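Local coordinates for protein separin (Saccharomyces cerevisiae, PDB 5U1T) that cleaves the Scc1 subunit of cohesin at the onset of anaphase as a caspase-like cysteine protease, and is held inactive by securin for most of the cell cycle, at residues L1380-R1384 / V1564-V1568; P1403-I1408 / P1591-V1595; C1522-L1526 / V1586-I1592. All coordinates share one frame. Numbering follows the deposited sequence.

Contact 1: residues L1380-R1384 / V1564-V1568; sequences LSITR and VSYAV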
loop_
_atom_site.group_PDB
_atom_site.type_symbol
_atom_site.label_atom_id
_atom_site.label_comp_id
_atom_site.label_asym_id
_atom_site.label_seq_id
_atom_site.Cartn_x
_atom_site.Cartn_y
_atom_site.Cartn_z
ATOM N N LEU A 1380 -24.620 29.786 46.221
ATOM C CA LEU A 1380 -24.514 28.393 46.664
ATOM C C LEU A 1380 -23.069 27.888 46.701
ATOM O O LEU A 1380 -22.240 28.295 45.900
ATOM C CB LEU A 1380 -25.351 27.470 45.754
ATOM C CG LEU A 1380 -26.885 27.578 45.653
ATOM C CD1 LEU A 1380 -27.488 26.229 45.302
ATOM C CD2 LEU A 1380 -27.512 28.114 46.911
ATOM N N SER A 1381 -22.768 26.990 47.628
ATOM C CA SER A 1381 -21.486 26.306 47.589
ATOM C C SER A 1381 -21.482 25.265 46.490
ATOM O O SER A 1381 -22.160 24.245 46.601
ATOM C CB SER A 1381 -21.181 25.629 48.914
ATOM O OG SER A 1381 -20.125 24.691 48.753
ATOM N N ILE A 1382 -20.704 25.504 45.439
ATOM C CA ILE A 1382 -20.732 24.623 44.277
ATOM C C ILE A 1382 -19.343 24.286 43.733
ATOM O O ILE A 1382 -18.494 25.167 43.577
ATOM C CB ILE A 1382 -21.553 25.262 43.127
ATOM C CG1 ILE A 1382 -23.002 25.490 43.551
ATOM C CG2 ILE A 1382 -21.485 24.422 41.861
ATOM C CD1 ILE A 1382 -23.810 26.237 42.526
ATOM N N THR A 1383 -19.116 23.007 43.448
ATOM C CA THR A 1383 -18.043 22.609 42.543
ATOM C C THR A 1383 -18.650 21.870 41.355
ATOM O O THR A 1383 -19.701 21.253 41.472
ATOM C CB THR A 1383 -16.988 21.713 43.225
ATOM O OG1 THR A 1383 -17.634 20.644 43.930
ATOM C CG2 THR A 1383 -16.161 22.513 44.192
ATOM N N ARG A 1384 -17.970 21.947 40.214
ATOM C CA ARG A 1384 -18.308 21.160 39.035
ATOM C C ARG A 1384 -17.614 19.809 39.011
ATOM O O ARG A 1384 -16.538 19.629 39.570
ATOM C CB ARG A 1384 -17.945 21.915 37.772
ATOM C CG ARG A 1384 -18.651 23.210 37.615
ATOM C CD ARG A 1384 -18.569 23.622 36.197
ATOM N NE ARG A 1384 -19.108 24.949 35.982
ATOM C CZ ARG A 1384 -19.179 25.515 34.791
ATOM N NH1 ARG A 1384 -18.759 24.854 33.723
ATOM N NH2 ARG A 1384 -19.671 26.733 34.662
ATOM N N VAL A 1564 -13.279 26.621 49.577
ATOM C CA VAL A 1564 -12.938 27.187 48.272
ATOM C C VAL A 1564 -14.217 27.595 47.543
ATOM O O VAL A 1564 -14.216 28.528 46.744
ATOM C CB VAL A 1564 -12.100 26.187 47.394
ATOM C CG1 VAL A 1564 -12.992 25.131 46.733
ATOM C CG2 VAL A 1564 -11.300 26.928 46.334
ATOM N N SER A 1565 -15.314 26.911 47.846
ATOM C CA SER A 1565 -16.584 27.181 47.196
ATOM C C SER A 1565 -17.200 28.494 47.647
ATOM O O SER A 1565 -17.358 29.419 46.844
ATOM C CB SER A 1565 -17.555 26.036 47.458
ATOM O OG SER A 1565 -17.157 24.885 46.742
ATOM N N TYR A 1566 -17.562 28.568 48.924
ATOM C CA TYR A 1566 -18.105 29.802 49.478
ATOM C C TYR A 1566 -17.131 30.959 49.241
ATOM O O TYR A 1566 -17.555 32.073 48.923
ATOM C CB TYR A 1566 -18.409 29.665 50.985
ATOM C CG TYR A 1566 -19.584 28.760 51.352
ATOM C CD1 TYR A 1566 -20.896 29.099 51.019
ATOM C CD2 TYR A 1566 -19.377 27.578 52.047
ATOM C CE1 TYR A 1566 -21.974 28.261 51.355
ATOM C CE2 TYR A 1566 -20.439 26.746 52.387
ATOM C CZ TYR A 1566 -21.732 27.088 52.043
ATOM O OH TYR A 1566 -22.757 26.243 52.398
ATOM N N ALA A 1567 -15.830 30.688 49.370
ATOM C CA ALA A 1567 -14.812 31.730 49.222
ATOM C C ALA A 1567 -14.837 32.329 47.828
ATOM O O ALA A 1567 -14.619 33.521 47.661
ATOM C CB ALA A 1567 -13.434 31.189 49.524
ATOM N N VAL A 1568 -15.102 31.505 46.826
ATOM C CA VAL A 1568 -15.153 32.003 45.467
ATOM C C VAL A 1568 -16.403 32.855 45.228
ATOM O O VAL A 1568 -16.305 33.969 44.718
ATOM C CB VAL A 1568 -15.097 30.848 44.447
ATOM C CG1 VAL A 1568 -15.561 31.318 43.078
ATOM C CG2 VAL A 1568 -13.682 30.288 44.370
#
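Val1564, in the first turn of helix 1564-1571, stands beside the strand without reaching it, and packs instead on Ile1587 of the neighbouring strand 1585-1589. One residue on, Ser1565 is the pivot of the contact. Ser1565 CA lies 5.0 Å from Ser1381 CA, and both CA-to-CB bonds point across the gap, an approach that two such small side chains permit. Ser1381 OG sits 3.2 Å from Ser1565 CB, but the polar partner of this hydroxyl is His1357 of strand 1353-1362. Ser1565 OG in turn gives a weak hydrogen bond of 3.4 Å to Ile1382 O and lies 3.6 Å from Thr1383 CG2, while the Thr1383 hydroxyl is bound to Gly1589 O and His1357.

The helix thus rests on the residue leading into strand 1382-1385 and on the start of that strand, which runs parallel to strand 1353-1362 in a mixed sheet of the separase protease region. Here a helix from the C-terminal end of the chain packs on a strand that comes about 180 residues earlier, joining that sheet to the last elements of the caspase-like domain.

Tyr1566 follows at the exposed margin. Its CA-to-CB bond leaves sideways, yet the ring swings back over Ser1381, whose CB stands 3.6 Å from the ring centroid and 17° off the normal, a CH-pi contact over the face. Beyond it the helix turns from the strand: Ala1567 and Val1568 are out of reach and pack on Leu1544 of helix 1534-1548, as Val1568 N bonds back to Val1564 O at 3.1 Å.

Contact 2: residues P1403-I1408 / P1591-V1595; sequences PLQVTI and PIKFV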
loop_
_atom_site.group_PDB
_atom_site.type_symbol
_atom_site.label_atom_id
_atom_site.label_comp_id
_atom_site.label_asym_id
_atom_site.label_seq_id
_atom_site.Cartn_x
_atom_site.Cartn_y
_atom_site.Cartn_z
ATOM N N PRO A 1403 -15.674 18.997 53.930
ATOM C CA PRO A 1403 -14.885 19.268 52.742
ATOM C C PRO A 1403 -13.528 18.593 52.800
ATOM O O PRO A 1403 -13.239 17.875 53.734
ATOM C CB PRO A 1403 -14.718 20.778 52.785
ATOM C CG PRO A 1403 -14.966 21.155 54.187
ATOM C CD PRO A 1403 -15.992 20.210 54.675
ATOM N N LEU A 1404 -12.681 18.902 51.846
ATOM C CA LEU A 1404 -11.372 18.316 51.855
ATOM C C LEU A 1404 -10.398 19.074 52.712
ATOM O O LEU A 1404 -9.841 20.058 52.285
ATOM C CB LEU A 1404 -10.823 18.249 50.449
ATOM C CG LEU A 1404 -9.972 17.022 50.197
ATOM C CD1 LEU A 1404 -10.755 15.780 50.552
ATOM C CD2 LEU A 1404 -9.567 16.979 48.750
ATOM N N GLN A 1405 -10.230 18.655 53.951
ATOM C CA GLN A 1405 -9.208 19.262 54.771
ATOM C C GLN A 1405 -7.877 19.159 54.077
ATOM O O GLN A 1405 -7.412 18.083 53.772
ATOM C CB GLN A 1405 -9.122 18.581 56.126
ATOM C CG GLN A 1405 -10.438 18.064 56.656
ATOM C CD GLN A 1405 -10.704 18.494 58.080
ATOM O OE1 GLN A 1405 -10.775 19.681 58.382
ATOM N NE2 GLN A 1405 -10.868 17.528 58.961
ATOM N N VAL A 1406 -7.255 20.306 53.878
ATOM C CA VAL A 1406 -5.974 20.416 53.232
ATOM C C VAL A 1406 -5.101 21.254 54.117
ATOM O O VAL A 1406 -5.453 22.377 54.405
ATOM C CB VAL A 1406 -6.116 21.238 51.963
ATOM C CG1 VAL A 1406 -4.917 21.058 51.065
ATOM C CG2 VAL A 1406 -7.390 20.879 51.247
ATOM N N THR A 1407 -3.955 20.729 54.531
ATOM C CA THR A 1407 -3.029 21.450 55.403
ATOM C C THR A 1407 -2.143 22.386 54.607
ATOM O O THR A 1407 -1.696 22.083 53.499
ATOM C CB THR A 1407 -2.120 20.510 56.221
ATOM O OG1 THR A 1407 -1.456 19.582 55.344
ATOM C CG2 THR A 1407 -2.926 19.770 57.291
ATOM N N ILE A 1408 -1.856 23.512 55.227
ATOM C CA ILE A 1408 -1.313 24.653 54.545
ATOM C C ILE A 1408 -0.037 25.064 55.279
ATOM O O ILE A 1408 0.563 26.097 55.002
ATOM C CB ILE A 1408 -2.378 25.758 54.523
ATOM C CG1 ILE A 1408 -1.966 26.969 53.694
ATOM C CG2 ILE A 1408 -2.785 26.134 55.955
ATOM C CD1 ILE A 1408 -2.918 28.145 53.917
ATOM N N PRO A 1591 -14.912 20.453 47.243
ATOM C CA PRO A 1591 -14.613 21.699 47.949
ATOM C C PRO A 1591 -13.541 21.484 49.036
ATOM O O PRO A 1591 -13.533 20.467 49.744
ATOM C CB PRO A 1591 -15.963 22.090 48.544
ATOM C CG PRO A 1591 -16.669 20.796 48.730
ATOM C CD PRO A 1591 -16.237 19.916 47.600
ATOM N N ILE A 1592 -12.607 22.421 49.141
ATOM C CA ILE A 1592 -11.561 22.297 50.138
ATOM C C ILE A 1592 -11.641 23.451 51.129
ATOM O O ILE A 1592 -12.157 24.522 50.805
ATOM C CB ILE A 1592 -10.156 22.255 49.491
ATOM C CG1 ILE A 1592 -9.746 23.642 48.982
ATOM C CG2 ILE A 1592 -10.128 21.231 48.373
ATOM C CD1 ILE A 1592 -8.277 23.781 48.667
ATOM N N LYS A 1593 -11.153 23.216 52.344
ATOM C CA LYS A 1593 -10.961 24.282 53.326
ATOM C C LYS A 1593 -9.552 24.157 53.900
ATOM O O LYS A 1593 -9.033 23.053 54.075
ATOM C CB LYS A 1593 -12.023 24.219 54.429
ATOM C CG LYS A 1593 -12.024 25.435 55.339
ATOM C CD LYS A 1593 -13.286 25.527 56.172
ATOM C CE LYS A 1593 -13.320 24.499 57.286
ATOM N NZ LYS A 1593 -14.665 24.508 57.954
ATOM N N PHE A 1594 -8.910 25.279 54.168
ATOM C CA PHE A 1594 -7.577 25.210 54.754
ATOM C C PHE A 1594 -7.634 25.074 56.281
ATOM O O PHE A 1594 -8.481 25.671 56.952
ATOM C CB PHE A 1594 -6.770 26.430 54.347
ATOM C CG PHE A 1594 -6.465 26.480 52.883
ATOM C CD1 PHE A 1594 -5.944 25.371 52.235
ATOM C CD2 PHE A 1594 -6.706 27.628 52.149
ATOM C CE1 PHE A 1594 -5.660 25.411 50.888
ATOM C CE2 PHE A 1594 -6.419 27.672 50.796
ATOM C CZ PHE A 1594 -5.899 26.562 50.165
ATOM N N VAL A 1595 -6.724 24.271 56.821
ATOM C CA VAL A 1595 -6.709 23.979 58.252
ATOM C C VAL A 1595 -5.370 24.345 58.908
ATOM O O VAL A 1595 -4.307 24.278 58.276
ATOM C CB VAL A 1595 -7.004 22.486 58.502
ATOM C CG1 VAL A 1595 -8.410 22.141 58.037
ATOM C CG2 VAL A 1595 -5.959 21.611 57.800
#
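Ile1592, Phe1594, Leu1404 and Val1406 share one face of a short parallel strand pair and form its apolar centre. Val1406 CG2 meets Ile1592 CB at 3.6 Å, Leu1404 CB meets Ile1592 CG2 at 3.7 Å, and Ile1408 CD1 lies over the Phe1594 ring, 4.1 Å from CG. The backbones are joined by hydrogen bonds from Leu1404 N to Pro1591 O (2.8 Å) and Val1406 N to Lys1593 O (3.3 Å), with weak ones from Lys1593 N to Leu1404 O (3.4 Å) and Val1595 N to Val1406 O (3.3 Å). The parallel register sets Leu1404 beside Ile1592 and Val1406 beside Phe1594, the strand axes crossing at -32°. Gln1405 and Lys1593 take the opposite face; at this outer edge Gln1405 OE1 lies 3.4 Å from Val1595 CG1. The two strands form a parallel sheet of their own, which holds the C-terminal end of the chain beside the protease sheet, with Val1564 of helix 1564-1571 packed on Ile1592, Leu1404 on Pro1523, and Pro1591 against strand 1353-1362.

Contact 3: residues C1522-L1526 / V1586-I1592; sequences CPMVL and VIYGLPI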
loop_
_atom_site.group_PDB
_atom_site.type_symbol
_atom_site.label_atom_id
_atom_site.label_comp_id
_atom_site.label_asym_id
_atom_site.label_seq_id
_atom_site.Cartn_x
_atom_site.Cartn_y
_atom_site.Cartn_z
ATOM N N CYS A 1522 -5.739 15.281 40.418
ATOM C CA CYS A 1522 -6.099 16.506 41.125
ATOM C C CYS A 1522 -7.527 16.350 41.637
ATOM O O CYS A 1522 -8.407 15.912 40.882
ATOM C CB CYS A 1522 -5.977 17.728 40.204
ATOM S SG CYS A 1522 -6.229 19.341 40.989
ATOM N N PRO A 1523 -7.742 16.665 42.929
ATOM C CA PRO A 1523 -9.027 16.582 43.619
ATOM C C PRO A 1523 -9.760 17.924 43.709
ATOM O O PRO A 1523 -10.903 17.968 44.168
ATOM C CB PRO A 1523 -8.622 16.088 45.010
ATOM C CG PRO A 1523 -7.311 16.711 45.233
ATOM C CD PRO A 1523 -6.641 16.864 43.885
ATOM N N MET A 1524 -9.110 19.005 43.287
ATOM C CA MET A 1524 -9.735 20.334 43.268
ATOM C C MET A 1524 -8.901 21.238 42.384
ATOM O O MET A 1524 -7.767 21.536 42.712
ATOM C CB MET A 1524 -9.846 20.937 44.681
ATOM C CG MET A 1524 -10.699 22.218 44.797
ATOM S SD MET A 1524 -10.137 23.731 43.974
ATOM C CE MET A 1524 -8.502 23.908 44.668
ATOM N N VAL A 1525 -9.461 21.679 41.269
ATOM C CA VAL A 1525 -8.732 22.560 40.378
ATOM C C VAL A 1525 -9.606 23.745 40.015
ATOM O O VAL A 1525 -10.785 23.596 39.692
ATOM C CB VAL A 1525 -8.258 21.833 39.107
ATOM C CG1 VAL A 1525 -9.417 21.130 38.417
ATOM C CG2 VAL A 1525 -7.574 22.811 38.166
ATOM N N LEU A 1526 -9.019 24.928 40.100
ATOM C CA LEU A 1526 -9.756 26.165 39.920
ATOM C C LEU A 1526 -9.144 26.991 38.790
ATOM O O LEU A 1526 -7.960 27.318 38.838
ATOM C CB LEU A 1526 -9.764 26.939 41.241
ATOM C CG LEU A 1526 -10.552 28.236 41.429
ATOM C CD1 LEU A 1526 -10.784 28.496 42.936
ATOM C CD2 LEU A 1526 -9.811 29.420 40.800
ATOM N N VAL A 1586 -14.087 29.301 37.963
ATOM C CA VAL A 1586 -14.888 28.084 38.136
ATOM C C VAL A 1586 -14.052 27.010 38.853
ATOM O O VAL A 1586 -12.834 27.034 38.765
ATOM C CB VAL A 1586 -15.404 27.557 36.762
ATOM C CG1 VAL A 1586 -14.239 27.322 35.782
ATOM C CG2 VAL A 1586 -16.261 26.314 36.932
ATOM N N ILE A 1587 -14.691 26.103 39.588
ATOM C CA ILE A 1587 -14.010 25.015 40.294
ATOM C C ILE A 1587 -14.459 23.628 39.829
ATOM O O ILE A 1587 -15.650 23.382 39.679
ATOM C CB ILE A 1587 -14.262 25.058 41.803
ATOM C CG1 ILE A 1587 -13.972 26.432 42.394
ATOM C CG2 ILE A 1587 -13.439 24.008 42.507
ATOM C CD1 ILE A 1587 -14.596 26.618 43.786
ATOM N N TYR A 1588 -13.519 22.714 39.614
ATOM C CA TYR A 1588 -13.865 21.312 39.396
ATOM C C TYR A 1588 -13.292 20.451 40.532
ATOM O O TYR A 1588 -12.213 20.756 41.055
ATOM C CB TYR A 1588 -13.352 20.820 38.039
ATOM C CG TYR A 1588 -14.217 21.187 36.845
ATOM C CD1 TYR A 1588 -14.174 22.458 36.302
ATOM C CD2 TYR A 1588 -15.050 20.249 36.246
ATOM C CE1 TYR A 1588 -14.933 22.792 35.204
ATOM C CE2 TYR A 1588 -15.817 20.577 35.151
ATOM C CZ TYR A 1588 -15.758 21.855 34.638
ATOM O OH TYR A 1588 -16.518 22.211 33.548
ATOM N N GLY A 1589 -14.013 19.396 40.922
ATOM C CA GLY A 1589 -13.554 18.502 41.971
ATOM C C GLY A 1589 -14.319 18.665 43.274
ATOM O O GLY A 1589 -15.533 18.884 43.268
ATOM N N LEU A 1590 -13.609 18.566 44.396
ATOM C CA LEU A 1590 -14.230 18.646 45.720
ATOM C C LEU A 1590 -13.959 19.978 46.431
ATOM O O LEU A 1590 -12.900 20.569 46.269
ATOM C CB LEU A 1590 -13.738 17.487 46.594
ATOM C CG LEU A 1590 -13.886 16.103 45.962
ATOM C CD1 LEU A 1590 -13.551 15.004 46.961
ATOM C CD2 LEU A 1590 -15.289 15.936 45.404
ATOM N N PRO A 1591 -14.912 20.453 47.243
ATOM C CA PRO A 1591 -14.613 21.699 47.949
ATOM C C PRO A 1591 -13.541 21.484 49.036
ATOM O O PRO A 1591 -13.533 20.467 49.744
ATOM C CB PRO A 1591 -15.963 22.090 48.544
ATOM C CG PRO A 1591 -16.669 20.796 48.730
ATOM C CD PRO A 1591 -16.237 19.916 47.600
ATOM N N ILE A 1592 -12.607 22.421 49.141
ATOM C CA ILE A 1592 -11.561 22.297 50.138
ATOM C C ILE A 1592 -11.641 23.451 51.129
ATOM O O ILE A 1592 -12.157 24.522 50.805
ATOM C CB ILE A 1592 -10.156 22.255 49.491
ATOM C CG1 ILE A 1592 -9.746 23.642 48.982
ATOM C CG2 ILE A 1592 -10.128 21.231 48.373
ATOM C CD1 ILE A 1592 -8.277 23.781 48.667
#
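This is a fully buried antiparallel strand pairing in the six-stranded mixed sheet of the protease domain: strand 1585-1589, the last of the six, lies against 1524-1528, and its other side bonds to Arg1384 of strand 1382-1385. The short axes come within 4.8 Å and run at 162° to each other. Val1525 and Tyr1588 form the hydrogen-bonded pair, with Val1525 N to Tyr1588 O and Tyr1588 N to Val1525 O both 2.9 Å; the non-hydrogen-bonded pairs Met1524-Gly1589 and Leu1526-Ile1587 flank it. Past the end of the strand, Leu1590 N donates to Pro1523 O at 2.8 Å. Gly1589 has phi/psi of 107°/-142°, and a CB there would clash with Pro1523 O, so glycine lets the chain pass close to Met1524.

Leu1526 CD1 touches Ile1587 CG1 at 3.8 Å on the face that Val1564 and Val1568 of helix 1564-1571 cover. Met1524 packs along the same partner segment, its SD 3.6 Å from Ile1587 CG2 and its CB 3.7 Å from Ile1592 CG2. On the other face Val1525 CG1 lies 4.0 Å from Tyr1588 CB, with Ile1514 of helix 1513-1519 against both residues, while Tyr1588 OH is hydrogen-bonded to His1367.

Four parallel strands precede 1524-1528 across the sheet, and an antiparallel strand follows it, in the strand order 2-1-3-4-5-6 of the caspase-like fold of clan CD proteases, to which separase belongs.

How the contacts relate
The three contacts cluster in the C-terminal protease domain, their centres about 9 Å (contacts 1 and 3), 11 Å (2 and 3) and 13 Å (1 and 2) apart. Along the chain 1380-1384, 1403-1408 and 1522-1526 come first; the partners follow as 1564-1568, 1586-1592 and 1591-1595, so that contact 1 crosses the other two, while contacts 2 and 3 end on the same stretch, sharing Pro1591 and Ile1592 where strand 1585-1589 passes into 1592-1594. Contact 1 joins both: Val1564 N probably bonds to Ile1592 O (2.7 Å), and Arg1384 N to Ile1587 O (2.8 Å). The C-terminal helix and strands thereby link strand 1382-1385 of one sheet to the caspase-like sheet and the small parallel pair.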